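Local coordinates for ribose-phosphate pyrophosphokinase (Sulfolobus solfataricus, PDB 4TWB), which transfers the pyrophosphoryl group of ATP to the 1-hydroxyl of ribose 5-phosphate, making PRPP in a magnesium-dependent reaction, at residues E157-R171 and N204-D217. Sequence-based numbering, arbitrary orientation.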
# COMPACT_ATOMS: atom_id res chain seq x y z
N GLU A 157 -17.26 -33.01 20.02
CA GLU A 157 -17.83 -34.32 20.21
C GLU A 157 -19.11 -34.42 19.39
O GLU A 157 -20.07 -33.70 19.64
CB GLU A 157 -18.14 -34.51 21.70
CG GLU A 157 -18.31 -35.94 22.15
CD GLU A 157 -18.63 -36.04 23.64
OE1 GLU A 157 -19.20 -35.07 24.18
OE2 GLU A 157 -18.30 -37.08 24.26
N ASP A 158 -19.13 -35.31 18.40
CA ASP A 158 -20.28 -35.45 17.50
C ASP A 158 -20.46 -34.21 16.60
O ASP A 158 -21.39 -33.42 16.77
CB ASP A 158 -21.57 -35.74 18.29
CG ASP A 158 -22.72 -36.20 17.41
OD1 ASP A 158 -23.89 -35.97 17.78
OD2 ASP A 158 -22.46 -36.81 16.35
N PRO A 159 -19.56 -34.04 15.61
CA PRO A 159 -19.57 -32.88 14.74
C PRO A 159 -20.51 -33.02 13.55
O PRO A 159 -20.55 -34.05 12.90
CB PRO A 159 -18.13 -32.83 14.21
CG PRO A 159 -17.40 -33.97 14.88
CD PRO A 159 -18.43 -34.93 15.31
N PHE A 160 -21.26 -31.97 13.27
CA PHE A 160 -21.92 -31.83 11.98
C PHE A 160 -21.27 -30.63 11.27
O PHE A 160 -21.10 -29.57 11.86
CB PHE A 160 -23.42 -31.62 12.16
CG PHE A 160 -24.17 -31.56 10.86
CD1 PHE A 160 -24.82 -32.67 10.36
CD2 PHE A 160 -24.22 -30.38 10.13
CE1 PHE A 160 -25.51 -32.61 9.17
CE2 PHE A 160 -24.89 -30.32 8.94
CZ PHE A 160 -25.55 -31.44 8.46
N ILE A 161 -20.91 -30.80 10.02
CA ILE A 161 -20.20 -29.74 9.32
C ILE A 161 -21.07 -29.01 8.31
O ILE A 161 -21.51 -29.59 7.32
CB ILE A 161 -18.91 -30.26 8.70
CG1 ILE A 161 -17.87 -30.41 9.81
CG2 ILE A 161 -18.41 -29.33 7.62
CD1 ILE A 161 -16.86 -31.48 9.56
N LEU A 162 -21.31 -27.73 8.58
CA LEU A 162 -22.27 -26.92 7.84
C LEU A 162 -21.57 -25.83 7.04
O LEU A 162 -20.82 -25.04 7.61
CB LEU A 162 -23.25 -26.27 8.80
CG LEU A 162 -24.69 -25.98 8.35
CD1 LEU A 162 -25.15 -24.70 9.01
CD2 LEU A 162 -24.78 -25.87 6.85
N ALA A 163 -21.82 -25.80 5.74
CA ALA A 163 -21.27 -24.78 4.84
C ALA A 163 -22.32 -23.69 4.58
O ALA A 163 -23.43 -24.00 4.18
CB ALA A 163 -20.83 -25.41 3.54
N PRO A 164 -21.96 -22.42 4.81
CA PRO A 164 -22.89 -21.29 4.76
C PRO A 164 -23.54 -21.06 3.40
O PRO A 164 -24.63 -20.49 3.34
CB PRO A 164 -22.02 -20.09 5.14
CG PRO A 164 -20.89 -20.68 5.89
CD PRO A 164 -20.62 -21.99 5.23
N ASP A 165 -22.88 -21.50 2.33
CA ASP A 165 -23.43 -21.37 0.98
C ASP A 165 -22.87 -22.47 0.10
O ASP A 165 -22.03 -23.24 0.54
CB ASP A 165 -23.15 -19.97 0.37
CG ASP A 165 -21.71 -19.49 0.59
OD1 ASP A 165 -20.76 -20.18 0.13
OD2 ASP A 165 -21.52 -18.41 1.21
N ARG A 166 -23.34 -22.57 -1.14
CA ARG A 166 -22.81 -23.61 -2.02
C ARG A 166 -21.32 -23.40 -2.31
O ARG A 166 -20.60 -24.34 -2.65
CB ARG A 166 -23.61 -23.73 -3.32
CG ARG A 166 -23.22 -24.96 -4.13
CD ARG A 166 -24.30 -25.39 -5.11
NE ARG A 166 -24.01 -26.70 -5.68
CZ ARG A 166 -24.60 -27.84 -5.31
NH1 ARG A 166 -25.53 -27.83 -4.36
NH2 ARG A 166 -24.27 -28.98 -5.89
N GLY A 167 -20.85 -22.17 -2.17
CA GLY A 167 -19.44 -21.88 -2.32
C GLY A 167 -18.59 -22.72 -1.38
O GLY A 167 -17.59 -23.31 -1.78
N ALA A 168 -19.02 -22.79 -0.12
CA ALA A 168 -18.25 -23.44 0.93
C ALA A 168 -18.48 -24.94 1.02
O ALA A 168 -17.95 -25.60 1.92
CB ALA A 168 -18.53 -22.79 2.27
N LEU A 169 -19.27 -25.49 0.10
CA LEU A 169 -19.61 -26.91 0.16
C LEU A 169 -18.43 -27.85 -0.06
O LEU A 169 -18.18 -28.73 0.74
CB LEU A 169 -20.74 -27.26 -0.82
CG LEU A 169 -21.15 -28.73 -0.80
CD1 LEU A 169 -21.60 -29.15 0.59
CD2 LEU A 169 -22.24 -29.02 -1.81
N ASP A 170 -17.70 -27.66 -1.15
CA ASP A 170 -16.54 -28.50 -1.44
C ASP A 170 -15.60 -28.60 -0.24
O ASP A 170 -15.12 -29.68 0.10
CB ASP A 170 -15.76 -27.99 -2.65
CG ASP A 170 -16.25 -28.59 -3.95
OD1 ASP A 170 -17.48 -28.62 -4.19
OD2 ASP A 170 -15.39 -29.04 -4.74
N ARG A 171 -15.35 -27.46 0.40
CA ARG A 171 -14.46 -27.39 1.55
C ARG A 171 -15.06 -28.15 2.74
O ARG A 171 -14.36 -28.90 3.42
CB ARG A 171 -14.16 -25.92 1.90
CG ARG A 171 -13.38 -25.69 3.18
CD ARG A 171 -12.95 -24.23 3.31
NE ARG A 171 -14.03 -23.31 2.99
CZ ARG A 171 -14.09 -22.59 1.87
NH1 ARG A 171 -13.12 -22.66 0.96
NH2 ARG A 171 -15.11 -21.77 1.66
N ASN A 204 -28.15 -35.11 6.59
CA ASN A 204 -28.52 -33.75 6.19
C ASN A 204 -29.73 -33.20 6.95
O ASN A 204 -30.69 -33.93 7.23
CB ASN A 204 -28.73 -33.66 4.66
CG ASN A 204 -29.89 -34.52 4.16
OD1 ASN A 204 -30.49 -35.29 4.92
ND2 ASN A 204 -30.21 -34.40 2.87
N ILE A 205 -29.68 -31.90 7.29
CA ILE A 205 -30.73 -31.21 8.04
C ILE A 205 -31.06 -31.90 9.38
O ILE A 205 -31.62 -31.28 10.29
CB ILE A 205 -32.00 -30.95 7.17
CG1 ILE A 205 -31.87 -29.59 6.48
CG2 ILE A 205 -33.27 -30.99 8.00
CD1 ILE A 205 -30.45 -29.22 6.07
N ASN A 206 -30.68 -33.17 9.49
CA ASN A 206 -30.73 -33.89 10.74
C ASN A 206 -29.53 -33.48 11.58
O ASN A 206 -28.88 -34.31 12.21
CB ASN A 206 -30.73 -35.40 10.50
CG ASN A 206 -31.25 -36.20 11.69
OD1 ASN A 206 -31.19 -35.75 12.84
ND2 ASN A 206 -31.78 -37.39 11.42
N LEU A 207 -29.24 -32.18 11.57
CA LEU A 207 -28.23 -31.62 12.45
C LEU A 207 -28.86 -31.47 13.82
O LEU A 207 -28.21 -31.10 14.79
CB LEU A 207 -27.70 -30.29 11.91
CG LEU A 207 -28.67 -29.15 11.63
CD1 LEU A 207 -28.90 -28.32 12.89
CD2 LEU A 207 -28.11 -28.29 10.52
N LYS A 208 -30.15 -31.78 13.88
CA LYS A 208 -30.91 -31.89 15.12
C LYS A 208 -30.05 -32.53 16.20
O LYS A 208 -29.59 -33.66 16.06
CB LYS A 208 -32.17 -32.73 14.85
CG LYS A 208 -33.22 -32.71 15.95
CD LYS A 208 -34.25 -31.62 15.74
CE LYS A 208 -35.27 -31.58 16.87
NZ LYS A 208 -36.18 -30.41 16.77
N GLY A 209 -29.81 -31.79 17.28
CA GLY A 209 -29.10 -32.30 18.44
C GLY A 209 -27.59 -32.45 18.31
O GLY A 209 -26.93 -32.91 19.24
N LYS A 210 -27.05 -32.06 17.15
CA LYS A 210 -25.62 -32.21 16.89
C LYS A 210 -24.80 -30.94 17.16
O LYS A 210 -25.35 -29.84 17.19
CB LYS A 210 -25.38 -32.69 15.45
CG LYS A 210 -25.98 -34.05 15.16
CD LYS A 210 -25.24 -34.77 14.06
CE LYS A 210 -25.85 -36.15 13.77
NZ LYS A 210 -25.90 -37.01 14.99
N ASP A 211 -23.50 -31.11 17.38
CA ASP A 211 -22.58 -29.99 17.56
C ASP A 211 -22.10 -29.45 16.22
O ASP A 211 -21.12 -29.95 15.66
CB ASP A 211 -21.36 -30.43 18.37
CG ASP A 211 -21.62 -30.48 19.85
OD1 ASP A 211 -22.46 -29.71 20.34
OD2 ASP A 211 -20.98 -31.29 20.55
N VAL A 212 -22.77 -28.42 15.71
CA VAL A 212 -22.48 -27.91 14.38
C VAL A 212 -21.20 -27.07 14.29
O VAL A 212 -20.87 -26.32 15.21
CB VAL A 212 -23.65 -27.09 13.84
CG1 VAL A 212 -23.30 -26.48 12.49
CG2 VAL A 212 -24.89 -27.97 13.75
N VAL A 213 -20.49 -27.23 13.18
CA VAL A 213 -19.31 -26.42 12.89
C VAL A 213 -19.50 -25.77 11.53
O VAL A 213 -19.59 -26.46 10.51
CB VAL A 213 -18.04 -27.26 12.83
CG1 VAL A 213 -16.83 -26.37 12.62
CG2 VAL A 213 -17.89 -28.06 14.10
N ILE A 214 -19.59 -24.45 11.52
CA ILE A 214 -19.76 -23.72 10.27
C ILE A 214 -18.42 -23.26 9.71
O ILE A 214 -17.71 -22.47 10.34
CB ILE A 214 -20.67 -22.50 10.44
CG1 ILE A 214 -21.91 -22.89 11.23
CG2 ILE A 214 -21.06 -21.94 9.09
CD1 ILE A 214 -22.94 -21.80 11.35
N ILE A 215 -18.09 -23.76 8.51
CA ILE A 215 -16.78 -23.54 7.91
C ILE A 215 -16.82 -22.68 6.64
O ILE A 215 -17.56 -22.98 5.69
CB ILE A 215 -16.09 -24.88 7.58
CG1 ILE A 215 -16.02 -25.76 8.82
CG2 ILE A 215 -14.70 -24.65 7.04
CD1 ILE A 215 -15.34 -27.09 8.57
N ASP A 216 -16.02 -21.62 6.62
CA ASP A 216 -15.89 -20.76 5.43
C ASP A 216 -14.42 -20.44 5.21
O ASP A 216 -13.59 -20.66 6.10
CB ASP A 216 -16.71 -19.47 5.59
CG ASP A 216 -17.33 -19.00 4.28
OD1 ASP A 216 -18.16 -18.06 4.30
OD2 ASP A 216 -16.99 -19.56 3.22
N ASP A 217 -14.09 -19.93 4.03
CA ASP A 217 -12.71 -19.56 3.75
C ASP A 217 -12.32 -18.32 4.56
O ASP A 217 -11.27 -18.28 5.19
CB ASP A 217 -12.45 -19.36 2.25
CG ASP A 217 -13.17 -18.15 1.67
OD1 ASP A 217 -14.34 -17.92 2.06
OD2 ASP A 217 -12.56 -17.45 0.82
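Phe160 and Leu162 each clasp strand 211-216 through both backbone polar atoms, joining it in parallel to strand 159-163. The bond from Val213 N to Phe160 O is 2.8 Å long, and Leu162 N reaches Val213 O nearly straight, at 169°; Phe160 N to Asp211 O and Ile215 N to Leu162 O complete the two clasps, and Asp211 N to Asp158 O adds a bond at the N-terminal end.

Apolar contacts form on both sides of the sheet. With CG anti to the backbone N (chi1 -176°), the Phe160 ring receives Leu207 CB over the centre of one face, a CH-pi contact 3.8 Å from the centroid, while Leu162 CB packs on Val212 CG1 at 3.7 Å. On the other side Ile161 CG2 meets Ile215 CD1 at 3.9 Å, beneath helix 169-178.

Charges pair at both ends. Lys210 NZ bridges to Asp158 OD1 at 3.6 Å. Arg171 NH2 makes a weak bond to Asp216 OD2 (3.3 Å), which also accepts Asp217 N, and the guanidinium lies with one face over that amide. NH1 pairs with Glu125, and Asp217 bonds His127. A methionine in place of Arg171 would probably leave Asp216 and Glu125 without their shared cationic partner.

These are neighbouring strands of the phosphoribosyltransferase-type parallel sheet, leading at their C-terminal ends toward Asp165, in the loop after strand 159-163 and predicted to bind magnesium, and Asp216, predicted to bind ribose 5-phosphate.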